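Local coordinates for protein diaminopropionate ammonia-lyase (Escherichia coli, PDB 4D9I) that uses pyridoxal 5'-phosphate to catalyse the alpha,beta-elimination of both L- and D-2,3-diaminopropionate to pyruvate and ammonia, working as a homodimer, at residues Ile140-Gly145 against Glu149-Ile154; Leu229-Gly232 against Met236-Gly239; Ser255-Pro260 against Asp264-Ser269; Met321-Asn326 against Val342-Leu347; Arg386-Val389 against Lys393-Val396. All blocks are in the same frame, centred on the assembly; numbering follows the deposited sequence.

Interaction 1 (Ile140-Gly145 against Glu149-Ile154); sequences IYMPKG and ERVDAI
Ile140 and Ile154 interlock at the tight end of this strand-helix contact: CG1 of Ile140 lies 3.6 Å from CG2 of Ile154, and CG2 of Ile140 is 3.9 Å from CD1 of Ile154. The same CD1 reaches SD of Met142 at 4.0 Å, so Ile154 bridges both inward-facing strand residues. Met142 runs out nearly straight and then bends at its last torsion (chi3 72°), which lays SD 3.8 Å from CG2 of Val151 and turns CE across the root of Arg150. Swapping Ile154 for an alanine would probably open a gap beside Ile140 and leave the sulfur of Met142 less firmly held. Packing is looser toward Arg150, where CE of Met142 meets only CB, at 4.0 Å; the rest of that side chain leads away to a partly exposed position and bonds through NH2 to Thr380. No hydrogen bond joins the two segments; the axes of strand 140-142 and helix 149-154 run antiparallel (178°), 10.3 Å apart at the closest. They belong to a beta-alpha-beta unit completed by strand 160-163, which pairs with Ile140 and Met142 and sends Cys161 against Met142, Val151 and Ile154; strand 114-118 lies on the other side of strand 137-142.

Interaction 2 (Leu229-Gly232 against Met236-Gly239); sequences LQAG and MAGG
Leu229 and Ala237 supply the apolar part of this contact, their CB atoms 4.0 Å apart, while CD2 of Leu229 reaches SD of Met236 at 3.9 Å. Ala231 adds its methyl, with CB 4.3 Å from CB of Ala237, so Ala237 lies against Leu229 at the strand end and Ala231 just beyond it. Met236 leaves the helix with CG anti to the backbone N (chi1 -173°), then bends at both following torsions, and its methyl is thereby carried back over the strand. There CE lies against polar atoms of Gln230, 3.4 Å from the backbone O and 3.6 Å from OE1. The segments hold the two ends of the glycine-rich turn of a beta-alpha-beta unit in this fold type II enzyme, and the turn cradles the cofactor phosphate: the backbone N of Gly232 and that of Met236 donate to phosphate oxygens of the modified lysine at position 77. No direct hydrogen bond crosses between the segments; a water does the joining. It donates to O of Gln230 at 2.8 Å and accepts from N of Ala237 at 2.6 Å, satisfying one backbone group on each side. NE2 of Gln230 bonds outside the contact, to the carbonyls of Ser339 and Ile374.

Interaction 3 (Ser255-Pro260 against Asp264-Ser269); sequences SIIVEP and DCIYRS
Glu259 dominates the polar side of this contact. Its CG stands anti to the carbonyl carbon (chi1 -66°) and the chain is extended beyond it, which carries the carboxylate to the first turn of helix 265-272. OE1 accepts from N of Tyr267 at 2.7 Å, the donor lying nearly in line with the C-O bond, while OE2 uses its syn lone pair for N of Ile266, a bond of 3.0 Å and 165°. Two backbone N-H groups thus grip the two oxygens and fix the rotation of the carboxylate. Its negative charge faces a helix start, where the first-turn amides and the helix dipole would probably stabilise it. Beside the carboxylate, OE2 of Glu259 has CD1 of Ile266 at 3.3 Å and SG of Cys265 at 3.5 Å, the sulfur joined to Cys291 by a disulfide. The strand and the helix that follows it, crossing at 117° with axes 8.2 Å apart, form a strand-turn-helix step from an inner strand of the seven-stranded sheet of this fold type II enzyme. Asp264 occupies the N-cap position, but Glu259 is the one that bonds to the helix start. The carboxylate of Asp264 leads away from the strand, into a salt bridge from OD1 to NE of Arg268 (3.1 Å), while OD2 bonds to Ser311. Apolar contact is slighter: CG2 of Ile257 meets CG2 of Ile266 at 4.1 Å, the side chains about at right angles, and Phe309 touches both isoleucines.

Interaction 4 (Met321-Asn326 against Val342-Leu347); sequences MRVLGN and VGLGVL
Leu324 and Leu344 have the nearest CA atoms across this helix-helix contact, 7.8 Å apart. It is plain helix packing in the fold type II framework: the C-terminal turn of helix 315-325 lies against helix 338-352, which is kinked where the N atoms of Gly343 and Leu344 lack a bond to the turn before. No hydrogen bond crosses between the segments, and the touching is done by three buried aliphatic residues. Leu344 is the single contributor from its helix. Its CG stands anti to the backbone N (chi1 -168°), which drives the branched end toward the other helix, into the angle between Val323 and Leu324. The two leucines lie alongside with their ends pointing opposite ways, CD2 of Leu324 3.7 Å from CG of Leu344 and CD1 of Leu324 4.0 Å from CB of Leu344. Cutting Leu324 back to an alanine would probably leave one flank of Leu344 without its neighbour and let its branched end turn. Around them, Leu53 of helix 51-57 touches Val323 and Leu344, while Ala341 touches Leu324. The end of helix 315-325 also meets the dimer partner: NH1 of Arg322 bonds to O of Trp390 of the second subunit, and Asn326, just past the helix, hydrogen-bonds to Arg333 and Tyr385 of that subunit. Val323 crosses Leu344 obliquely, its CG1 lying 3.6 Å from CD1 of Leu344, and its CB 3.8 Å from the same methyl.

Interaction 5 (Arg386-Val389 against Lys393-Val396); sequences REVV and KHAV
Lys393 folds back over Glu387, and this pair carries most of the contact. The lysine leaves its backbone with CG anti to N and bends at chi3 (80°), so that its end turns back to the helix and NZ forms a salt bridge with OE1 of Glu387 at 2.7 Å. The ammonium approaches OE1 on the anti side, 20° out of the carboxylate plane, and CE of Lys393 packs 3.8 Å from CB of Glu387. The backbones add a second link: N of Lys393 donates to O of Glu387 at 3.0 Å, with the donor tilted 32° from the carbonyl plane. Together these bonds tie the chain leaving the C-terminal end of helix 382-389 back onto its last turn, near the C-terminus of the protein and beside the dimer interface. Both charges have further partners. NZ also bonds to ND1 of His384, while OE2 of Glu387 pairs with Lys383 and with the backbone N of Ser2 of the second subunit, so the carboxylate is shared between two chains. Val388 adds looser van der Waals contact: CA lies 3.8 Å from O of Lys393, and CG2 comes within 4.3 Å of CE of that lysine and, obliquely, within 4.5 Å of CD2 of His394. One face of the His394 ring is covered by CG of the preceding Lys393, 4.0 Å above its centre.

Overall arrangement
Interactions 1 to 4 are buried, whereas interaction 5 lies partly at the surface near the subunit boundary. Interactions 1 and 2 each join a strand to the helix of a beta-alpha-beta unit, but in different sheets, their centres about 22 Å apart; the first is wholly apolar, the second adds a bridging water beside the cofactor phosphate. Interactions 2 and 3 occupy neighbouring strands of one sheet, paired through Leu229 with Ile256 and Val258, and interaction 3 turns to carboxylate bonding. Interaction 4 packs on that sheet through Val342 and Val346. Arg322 links it to interaction 5 through the carbonyl of Val388, and both of these contacts touch the second subunit.

Interaction 1 (Ile140-Gly145 against Glu149-Ile154)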
loop_
_atom_site.group_PDB
_atom_site.type_symbol
_atom_site.label_atom_id
_atom_site.label_comp_id
_atom_site.label_asym_id
_atom_site.label_seq_id
_atom_site.Cartn_x
_atom_site.Cartn_y
_atom_site.Cartn_z
ATOM N N ILE B 140 7.671 32.603 7.855
ATOM C CA ILE B 140 7.731 31.290 8.494
ATOM C C ILE B 140 9.175 30.870 8.792
ATOM O O ILE B 140 10.057 30.956 7.927
ATOM C CB ILE B 140 7.033 30.213 7.622
ATOM C CG1 ILE B 140 5.641 30.676 7.149
ATOM C CG2 ILE B 140 6.959 28.881 8.337
ATOM C CD1 ILE B 140 4.683 31.204 8.212
ATOM N N TYR B 141 9.427 30.436 10.022
ATOM C CA TYR B 141 10.719 29.836 10.362
ATOM C C TYR B 141 10.579 28.304 10.498
ATOM O O TYR B 141 9.597 27.809 11.055
ATOM C CB TYR B 141 11.293 30.469 11.641
ATOM C CG TYR B 141 11.676 31.936 11.506
ATOM C CD1 TYR B 141 11.128 32.737 10.502
ATOM C CD2 TYR B 141 12.561 32.531 12.399
ATOM C CE1 TYR B 141 11.465 34.070 10.378
ATOM C CE2 TYR B 141 12.901 33.871 12.281
ATOM C CZ TYR B 141 12.350 34.636 11.269
ATOM O OH TYR B 141 12.669 35.968 11.145
ATOM N N MET B 142 11.545 27.569 9.956
ATOM C CA MET B 142 11.593 26.108 10.099
ATOM C C MET B 142 12.951 25.676 10.686
ATOM O O MET B 142 13.977 26.292 10.383
ATOM C CB MET B 142 11.308 25.411 8.757
ATOM C CG MET B 142 9.942 25.727 8.149
ATOM S SD MET B 142 9.545 24.660 6.744
ATOM C CE MET B 142 9.245 23.127 7.616
ATOM N N PRO B 143 12.959 24.636 11.548
ATOM C CA PRO B 143 14.195 24.251 12.230
ATOM C C PRO B 143 15.136 23.437 11.347
ATOM O O PRO B 143 14.718 22.934 10.297
ATOM C CB PRO B 143 13.712 23.404 13.416
ATOM C CG PRO B 143 12.241 23.238 13.251
ATOM C CD PRO B 143 11.844 23.745 11.900
ATOM N N LYS B 144 16.397 23.328 11.774
ATOM C CA LYS B 144 17.397 22.512 11.094
ATOM C C LYS B 144 16.861 21.109 10.848
ATOM O O LYS B 144 16.260 20.494 11.741
ATOM C CB LYS B 144 18.713 22.463 11.892
ATOM C CG LYS B 144 18.658 21.717 13.221
ATOM N N GLY B 145 17.040 20.627 9.620
ATOM C CA GLY B 145 16.595 19.286 9.240
ATOM C C GLY B 145 15.334 19.229 8.401
ATOM O O GLY B 145 15.018 18.183 7.830
ATOM N N GLU B 149 10.788 19.881 0.652
ATOM C CA GLU B 149 9.433 19.939 0.103
ATOM C C GLU B 149 8.499 20.802 0.941
ATOM O O GLU B 149 7.679 21.539 0.397
ATOM C CB GLU B 149 8.827 18.541 -0.047
ATOM C CG GLU B 149 7.492 18.548 -0.779
ATOM C CD GLU B 149 6.835 17.176 -0.883
ATOM O OE1 GLU B 149 7.458 16.167 -0.516
ATOM O OE2 GLU B 149 5.687 17.118 -1.347
ATOM N N ARG B 150 8.617 20.702 2.260
ATOM C CA ARG B 150 7.748 21.460 3.147
ATOM C C ARG B 150 8.104 22.960 3.113
ATOM O O ARG B 150 7.210 23.822 3.142
ATOM C CB ARG B 150 7.794 20.895 4.568
ATOM C CG ARG B 150 7.226 19.493 4.700
ATOM C CD ARG B 150 7.334 18.988 6.128
ATOM N NE ARG B 150 6.529 17.788 6.294
ATOM C CZ ARG B 150 6.978 16.602 6.700
ATOM N NH1 ARG B 150 8.246 16.418 7.039
ATOM N NH2 ARG B 150 6.123 15.597 6.795
ATOM N N VAL B 151 9.401 23.255 3.029
ATOM C CA VAL B 151 9.906 24.616 2.816
ATOM C C VAL B 151 9.277 25.180 1.548
ATOM O O VAL B 151 8.672 26.252 1.557
ATOM C CB VAL B 151 11.452 24.627 2.688
ATOM C CG1 VAL B 151 11.962 26.000 2.281
ATOM C CG2 VAL B 151 12.096 24.157 3.984
ATOM N N ASP B 152 9.396 24.408 0.470
ATOM C CA ASP B 152 8.884 24.804 -0.831
ATOM C C ASP B 152 7.362 25.006 -0.842
ATOM O O ASP B 152 6.874 25.920 -1.509
ATOM C CB ASP B 152 9.370 23.818 -1.913
ATOM C CG ASP B 152 10.871 23.975 -2.211
ATOM O OD1 ASP B 152 11.466 24.972 -1.754
ATOM O OD2 ASP B 152 11.466 23.100 -2.887
ATOM N N ALA B 153 6.624 24.191 -0.087
ATOM C CA ALA B 153 5.160 24.340 0.024
ATOM C C ALA B 153 4.803 25.715 0.569
ATOM O O ALA B 153 3.851 26.344 0.134
ATOM C CB ALA B 153 4.560 23.259 0.920
ATOM N N ILE B 154 5.593 26.176 1.520
ATOM C CA ILE B 154 5.383 27.497 2.113
ATOM C C ILE B 154 5.784 28.635 1.162
ATOM O O ILE B 154 5.012 29.581 0.956
ATOM C CB ILE B 154 6.054 27.561 3.494
ATOM C CG1 ILE B 154 5.232 26.678 4.469
ATOM C CG2 ILE B 154 6.139 29.001 3.991
ATOM C CD1 ILE B 154 6.007 26.148 5.656
#

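Interaction 2 (Leu229-Gly232 against Met236-Gly239)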
loop_
_atom_site.group_PDB
_atom_site.type_symbol
_atom_site.label_atom_id
_atom_site.label_comp_id
_atom_site.label_asym_id
_atom_site.label_seq_id
_atom_site.Cartn_x
_atom_site.Cartn_y
_atom_site.Cartn_z
ATOM N N LEU B 229 -6.080 9.881 19.643
ATOM C CA LEU B 229 -5.668 11.211 19.258
ATOM C C LEU B 229 -4.155 11.344 19.421
ATOM O O LEU B 229 -3.636 11.313 20.543
ATOM C CB LEU B 229 -6.424 12.261 20.116
ATOM C CG LEU B 229 -7.952 12.354 19.937
ATOM C CD1 LEU B 229 -8.582 13.251 21.014
ATOM C CD2 LEU B 229 -8.298 12.870 18.539
ATOM N N GLN B 230 -3.451 11.505 18.308
ATOM C CA GLN B 230 -2.011 11.748 18.351
ATOM C C GLN B 230 -1.747 13.158 18.872
ATOM O O GLN B 230 -2.511 14.075 18.581
ATOM C CB GLN B 230 -1.341 11.533 16.982
ATOM C CG GLN B 230 -1.858 12.384 15.820
ATOM C CD GLN B 230 -3.023 11.717 15.095
ATOM O OE1 GLN B 230 -4.124 11.649 15.623
ATOM N NE2 GLN B 230 -2.776 11.220 13.893
ATOM N N ALA B 231 -0.683 13.330 19.649
ATOM C CA ALA B 231 -0.460 14.621 20.308
ATOM C C ALA B 231 0.974 15.072 20.268
ATOM O O ALA B 231 1.877 14.374 20.757
ATOM C CB ALA B 231 -0.944 14.571 21.745
ATOM N N GLY B 232 1.181 16.245 19.681
ATOM C CA GLY B 232 2.470 16.916 19.738
ATOM C C GLY B 232 2.469 17.681 21.040
ATOM O O GLY B 232 2.788 17.120 22.087
ATOM N N MET B 236 -4.364 19.942 18.931
ATOM C CA MET B 236 -5.381 19.144 18.254
ATOM C C MET B 236 -6.157 18.271 19.246
ATOM O O MET B 236 -7.386 18.350 19.298
ATOM C CB MET B 236 -4.803 18.282 17.120
ATOM C CG MET B 236 -5.882 17.558 16.295
ATOM S SD MET B 236 -6.572 16.041 17.013
ATOM C CE MET B 236 -5.243 14.883 16.732
ATOM N N ALA B 237 -5.451 17.434 20.013
ATOM C CA ALA B 237 -6.133 16.529 20.968
ATOM C C ALA B 237 -7.018 17.322 21.921
ATOM O O ALA B 237 -8.164 16.951 22.163
ATOM C CB ALA B 237 -5.127 15.669 21.748
ATOM N N GLY B 238 -6.512 18.433 22.447
ATOM C CA GLY B 238 -7.297 19.233 23.400
ATOM C C GLY B 238 -8.586 19.743 22.760
ATOM O O GLY B 238 -9.679 19.538 23.283
ATOM N N GLY B 239 -8.439 20.381 21.596
ATOM C CA GLY B 239 -9.572 20.961 20.870
ATOM C C GLY B 239 -10.605 19.915 20.482
ATOM O O GLY B 239 -11.814 20.101 20.689
HETATM O O HOH W 1 -2.971 16.683 19.463
#

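Interaction 3 (Ser255-Pro260 against Asp264-Ser269)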
loop_
_atom_site.group_PDB
_atom_site.type_symbol
_atom_site.label_atom_id
_atom_site.label_comp_id
_atom_site.label_asym_id
_atom_site.label_seq_id
_atom_site.Cartn_x
_atom_site.Cartn_y
_atom_site.Cartn_z
ATOM N N SER B 255 -10.880 7.656 25.478
ATOM C CA SER B 255 -9.951 8.424 24.674
ATOM C C SER B 255 -8.528 8.032 24.996
ATOM O O SER B 255 -8.145 7.920 26.164
ATOM C CB SER B 255 -10.147 9.935 24.903
ATOM O OG SER B 255 -10.031 10.254 26.274
ATOM N N ILE B 256 -7.743 7.869 23.944
ATOM C CA ILE B 256 -6.371 7.441 24.054
ATOM C C ILE B 256 -5.498 8.460 23.322
ATOM O O ILE B 256 -5.643 8.655 22.121
ATOM C CB ILE B 256 -6.164 6.032 23.430
ATOM C CG1 ILE B 256 -7.059 4.990 24.122
ATOM C CG2 ILE B 256 -4.726 5.605 23.580
ATOM C CD1 ILE B 256 -7.410 3.805 23.235
ATOM N N ILE B 257 -4.585 9.074 24.063
ATOM C CA ILE B 257 -3.627 10.050 23.528
ATOM C C ILE B 257 -2.361 9.290 23.141
ATOM O O ILE B 257 -1.858 8.458 23.918
ATOM C CB ILE B 257 -3.302 11.118 24.590
ATOM C CG1 ILE B 257 -4.590 11.606 25.282
ATOM C CG2 ILE B 257 -2.512 12.279 23.987
ATOM C CD1 ILE B 257 -5.688 12.098 24.346
ATOM N N VAL B 258 -1.874 9.548 21.929
ATOM C CA VAL B 258 -0.757 8.810 21.391
ATOM C C VAL B 258 0.456 9.700 21.099
ATOM O O VAL B 258 0.358 10.681 20.359
ATOM C CB VAL B 258 -1.191 8.062 20.101
ATOM C CG1 VAL B 258 -0.038 7.227 19.568
ATOM C CG2 VAL B 258 -2.394 7.190 20.408
ATOM N N GLU B 259 1.600 9.324 21.655
ATOM C CA GLU B 259 2.843 10.043 21.436
ATOM C C GLU B 259 4.026 9.120 21.159
ATOM O O GLU B 259 4.112 8.036 21.718
ATOM C CB GLU B 259 3.192 10.923 22.648
ATOM C CG GLU B 259 2.235 12.062 22.894
ATOM C CD GLU B 259 2.615 12.839 24.131
ATOM O OE1 GLU B 259 2.647 12.234 25.227
ATOM O OE2 GLU B 259 2.909 14.039 24.001
ATOM N N PRO B 260 4.942 9.559 20.288
ATOM C CA PRO B 260 6.249 8.902 20.161
ATOM C C PRO B 260 7.053 9.110 21.449
ATOM O O PRO B 260 6.982 10.193 22.070
ATOM C CB PRO B 260 6.925 9.623 18.985
ATOM C CG PRO B 260 6.072 10.797 18.639
ATOM C CD PRO B 260 4.796 10.756 19.433
ATOM N N ASP B 264 7.290 12.226 24.268
ATOM C CA ASP B 264 6.005 11.956 24.905
ATOM C C ASP B 264 5.745 12.889 26.096
ATOM O O ASP B 264 5.630 12.436 27.233
ATOM C CB ASP B 264 5.911 10.481 25.309
ATOM C CG ASP B 264 7.059 10.036 26.199
ATOM O OD1 ASP B 264 8.026 10.806 26.405
ATOM O OD2 ASP B 264 6.989 8.905 26.708
ATOM N N CYS B 265 5.646 14.189 25.816
ATOM C CA CYS B 265 5.459 15.200 26.864
ATOM C C CYS B 265 4.125 15.089 27.601
ATOM O O CYS B 265 4.068 15.309 28.816
ATOM C CB CYS B 265 5.621 16.607 26.300
ATOM S SG CYS B 265 4.293 17.071 25.159
ATOM N N ILE B 266 3.054 14.755 26.876
ATOM C CA ILE B 266 1.756 14.571 27.542
ATOM C C ILE B 266 1.787 13.303 28.414
ATOM O O ILE B 266 1.327 13.306 29.558
ATOM C CB ILE B 266 0.566 14.613 26.557
ATOM C CG1 ILE B 266 0.301 16.055 26.121
ATOM C CG2 ILE B 266 -0.705 14.097 27.203
ATOM C CD1 ILE B 266 0.617 16.323 24.678
ATOM N N TYR B 267 2.366 12.234 27.876
ATOM C CA TYR B 267 2.460 10.976 28.594
ATOM C C TYR B 267 3.207 11.200 29.907
ATOM O O TYR B 267 2.717 10.830 30.965
ATOM C CB TYR B 267 3.175 9.931 27.743
ATOM C CG TYR B 267 3.344 8.581 28.402
ATOM C CD1 TYR B 267 2.378 7.577 28.243
ATOM C CD2 TYR B 267 4.478 8.289 29.157
ATOM C CE1 TYR B 267 2.533 6.330 28.830
ATOM C CE2 TYR B 267 4.642 7.044 29.759
ATOM C CZ TYR B 267 3.669 6.072 29.589
ATOM O OH TYR B 267 3.831 4.845 30.171
ATOM N N ARG B 268 4.382 11.819 29.819
ATOM C CA ARG B 268 5.234 12.046 30.986
ATOM C C ARG B 268 4.537 12.940 32.003
ATOM O O ARG B 268 4.667 12.723 33.209
ATOM C CB ARG B 268 6.583 12.629 30.566
ATOM C CG ARG B 268 7.503 11.620 29.898
ATOM C CD ARG B 268 8.666 12.325 29.228
ATOM N NE ARG B 268 9.744 11.403 28.892
ATOM N N SER B 269 3.772 13.912 31.511
ATOM C CA SER B 269 2.970 14.785 32.373
ATOM C C SER B 269 1.834 14.018 33.024
ATOM O O SER B 269 1.484 14.284 34.171
ATOM C CB SER B 269 2.400 15.957 31.580
ATOM O OG SER B 269 3.452 16.700 31.012
#

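Interaction 4 (Met321-Asn326 against Val342-Leu347)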
loop_
_atom_site.group_PDB
_atom_site.type_symbol
_atom_site.label_atom_id
_atom_site.label_comp_id
_atom_site.label_asym_id
_atom_site.label_seq_id
_atom_site.Cartn_x
_atom_site.Cartn_y
_atom_site.Cartn_z
ATOM N N MET B 321 1.141 3.940 8.531
ATOM C CA MET B 321 1.209 4.487 7.175
ATOM C C MET B 321 0.961 3.387 6.125
ATOM O O MET B 321 0.199 3.587 5.166
ATOM C CB MET B 321 2.584 5.101 6.919
ATOM C CG MET B 321 2.888 6.348 7.746
ATOM S SD MET B 321 4.615 6.858 7.632
ATOM C CE MET B 321 4.753 7.534 5.982
ATOM N N ARG B 322 1.626 2.253 6.300
ATOM C CA ARG B 322 1.507 1.135 5.353
ATOM C C ARG B 322 0.128 0.487 5.362
ATOM O O ARG B 322 -0.394 0.089 4.296
ATOM C CB ARG B 322 2.566 0.075 5.638
ATOM C CG ARG B 322 3.990 0.567 5.380
ATOM C CD ARG B 322 5.000 -0.543 5.585
ATOM N NE ARG B 322 6.294 0.054 5.842
ATOM C CZ ARG B 322 6.892 0.051 7.016
ATOM N NH1 ARG B 322 6.332 -0.557 8.058
ATOM N NH2 ARG B 322 8.057 0.627 7.121
ATOM N N VAL B 323 -0.429 0.336 6.557
ATOM C CA VAL B 323 -1.736 -0.354 6.735
ATOM C C VAL B 323 -2.840 0.504 6.094
ATOM O O VAL B 323 -3.712 -0.013 5.394
ATOM C CB VAL B 323 -2.057 -0.590 8.234
ATOM C CG1 VAL B 323 -3.513 -1.052 8.445
ATOM C CG2 VAL B 323 -1.072 -1.580 8.867
ATOM N N LEU B 324 -2.781 1.824 6.328
ATOM C CA LEU B 324 -3.711 2.764 5.697
ATOM C C LEU B 324 -3.544 2.871 4.177
ATOM O O LEU B 324 -4.542 2.986 3.462
ATOM C CB LEU B 324 -3.585 4.175 6.324
ATOM C CG LEU B 324 -4.111 4.302 7.744
ATOM C CD1 LEU B 324 -3.691 5.637 8.396
ATOM C CD2 LEU B 324 -5.613 4.160 7.767
ATOM N N GLY B 325 -2.301 2.819 3.698
ATOM C CA GLY B 325 -1.999 3.014 2.289
ATOM C C GLY B 325 -2.208 1.765 1.437
ATOM O O GLY B 325 -2.272 1.860 0.205
ATOM N N ASN B 326 -2.287 0.595 2.072
ATOM C CA ASN B 326 -2.570 -0.633 1.339
ATOM C C ASN B 326 -3.553 -1.430 2.170
ATOM O O ASN B 326 -3.172 -2.326 2.916
ATOM C CB ASN B 326 -1.279 -1.422 1.019
ATOM C CG ASN B 326 -1.542 -2.695 0.221
ATOM O OD1 ASN B 326 -2.699 -3.107 0.012
ATOM N ND2 ASN B 326 -0.462 -3.369 -0.176
ATOM N N VAL B 342 -0.242 7.412 13.174
ATOM C CA VAL B 342 0.238 6.768 14.392
ATOM C C VAL B 342 -0.882 6.200 15.266
ATOM O O VAL B 342 -0.674 5.189 15.926
ATOM C CB VAL B 342 1.202 7.679 15.206
ATOM C CG1 VAL B 342 0.457 8.808 15.911
ATOM C CG2 VAL B 342 2.006 6.864 16.206
ATOM N N GLY B 343 -2.045 6.850 15.279
ATOM C CA GLY B 343 -3.195 6.331 16.017
ATOM C C GLY B 343 -3.581 4.976 15.442
ATOM O O GLY B 343 -3.696 3.974 16.176
ATOM N N LEU B 344 -3.779 4.929 14.129
ATOM C CA LEU B 344 -4.049 3.657 13.440
ATOM C C LEU B 344 -2.910 2.655 13.629
ATOM O O LEU B 344 -3.137 1.442 13.807
ATOM C CB LEU B 344 -4.315 3.886 11.940
ATOM C CG LEU B 344 -4.888 2.737 11.104
ATOM C CD1 LEU B 344 -3.813 1.717 10.748
ATOM C CD2 LEU B 344 -6.083 2.065 11.787
ATOM N N GLY B 345 -1.684 3.151 13.625
ATOM C CA GLY B 345 -0.548 2.283 13.882
ATOM C C GLY B 345 -0.656 1.553 15.200
ATOM O O GLY B 345 -0.293 0.384 15.279
ATOM N N VAL B 346 -1.155 2.243 16.239
ATOM C CA VAL B 346 -1.277 1.626 17.562
ATOM C C VAL B 346 -2.175 0.384 17.498
ATOM O O VAL B 346 -1.833 -0.665 18.048
ATOM C CB VAL B 346 -1.797 2.617 18.629
ATOM C CG1 VAL B 346 -2.233 1.887 19.897
ATOM C CG2 VAL B 346 -0.724 3.641 18.958
ATOM N N LEU B 347 -3.322 0.519 16.832
ATOM C CA LEU B 347 -4.262 -0.598 16.716
ATOM C C LEU B 347 -3.613 -1.778 16.006
ATOM O O LEU B 347 -3.816 -2.940 16.386
ATOM C CB LEU B 347 -5.533 -0.181 15.970
ATOM C CG LEU B 347 -6.391 0.932 16.573
ATOM C CD1 LEU B 347 -7.644 1.141 15.732
ATOM C CD2 LEU B 347 -6.772 0.558 17.985
#

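Interaction 5 (Arg386-Val389 against Lys393-Val396)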
loop_
_atom_site.group_PDB
_atom_site.type_symbol
_atom_site.label_atom_id
_atom_site.label_comp_id
_atom_site.label_asym_id
_atom_site.label_seq_id
_atom_site.Cartn_x
_atom_site.Cartn_y
_atom_site.Cartn_z
ATOM N N ARG B 386 7.137 7.491 0.555
ATOM C CA ARG B 386 7.425 6.379 -0.353
ATOM C C ARG B 386 8.548 5.482 0.181
ATOM O O ARG B 386 8.511 4.250 -0.004
ATOM C CB ARG B 386 7.716 6.886 -1.771
ATOM C CG ARG B 386 6.495 7.489 -2.467
ATOM C CD ARG B 386 5.289 6.555 -2.427
ATOM N NE ARG B 386 4.056 7.243 -2.812
ATOM C CZ ARG B 386 2.909 6.629 -3.103
ATOM N NH1 ARG B 386 2.825 5.298 -3.060
ATOM N NH2 ARG B 386 1.839 7.354 -3.425
ATOM N N GLU B 387 9.526 6.080 0.863
ATOM C CA GLU B 387 10.539 5.282 1.563
ATOM C C GLU B 387 9.899 4.313 2.580
ATOM O O GLU B 387 10.298 3.140 2.680
ATOM C CB GLU B 387 11.608 6.192 2.210
ATOM C CG GLU B 387 12.602 6.712 1.196
ATOM C CD GLU B 387 13.403 7.928 1.656
ATOM O OE1 GLU B 387 13.169 8.465 2.755
ATOM O OE2 GLU B 387 14.267 8.357 0.888
ATOM N N VAL B 388 8.872 4.777 3.292
ATOM C CA VAL B 388 8.152 3.904 4.232
ATOM C C VAL B 388 7.310 2.830 3.515
ATOM O O VAL B 388 7.437 1.631 3.811
ATOM C CB VAL B 388 7.274 4.703 5.230
ATOM C CG1 VAL B 388 6.439 3.772 6.120
ATOM C CG2 VAL B 388 8.129 5.624 6.099
ATOM N N VAL B 389 6.434 3.252 2.605
ATOM C CA VAL B 389 5.406 2.324 2.067
ATOM C C VAL B 389 5.965 1.415 0.975
ATOM O O VAL B 389 5.513 0.265 0.820
ATOM C CB VAL B 389 4.088 3.027 1.638
ATOM C CG1 VAL B 389 3.515 3.838 2.804
ATOM C CG2 VAL B 389 4.266 3.912 0.411
ATOM N N LYS B 393 11.360 1.275 4.720
ATOM C CA LYS B 393 12.007 2.069 5.780
ATOM C C LYS B 393 11.202 2.019 7.092
ATOM O O LYS B 393 9.958 2.047 7.080
ATOM C CB LYS B 393 12.193 3.530 5.334
ATOM C CG LYS B 393 13.122 4.337 6.235
ATOM C CD LYS B 393 13.442 5.725 5.673
ATOM C CE LYS B 393 12.304 6.710 5.947
ATOM N NZ LYS B 393 12.541 8.069 5.369
ATOM N N HIS B 394 11.915 1.942 8.217
ATOM C CA HIS B 394 11.295 1.862 9.555
ATOM C C HIS B 394 10.427 0.631 9.642
ATOM O O HIS B 394 9.280 0.672 10.113
ATOM C CB HIS B 394 10.516 3.143 9.931
ATOM C CG HIS B 394 11.361 4.411 9.930
ATOM N ND1 HIS B 394 12.630 4.449 10.392
ATOM C CD2 HIS B 394 11.058 5.717 9.513
ATOM C CE1 HIS B 394 13.125 5.702 10.260
ATOM N NE2 HIS B 394 12.162 6.477 9.725
ATOM N N ALA B 395 10.979 -0.482 9.168
ATOM C CA ALA B 395 10.287 -1.759 9.195
ATOM C C ALA B 395 10.085 -2.218 10.627
ATOM O O ALA B 395 10.744 -1.735 11.550
ATOM C CB ALA B 395 11.048 -2.815 8.403
ATOM N N VAL B 396 9.151 -3.148 10.795
ATOM C CA VAL B 396 8.903 -3.800 12.067
ATOM C C VAL B 396 10.140 -4.551 12.553
ATOM O O VAL B 396 10.589 -4.337 13.679
ATOM C CB VAL B 396 7.700 -4.757 11.953
ATOM C CG1 VAL B 396 7.830 -5.923 12.925
ATOM C CG2 VAL B 396 6.408 -3.984 12.157
#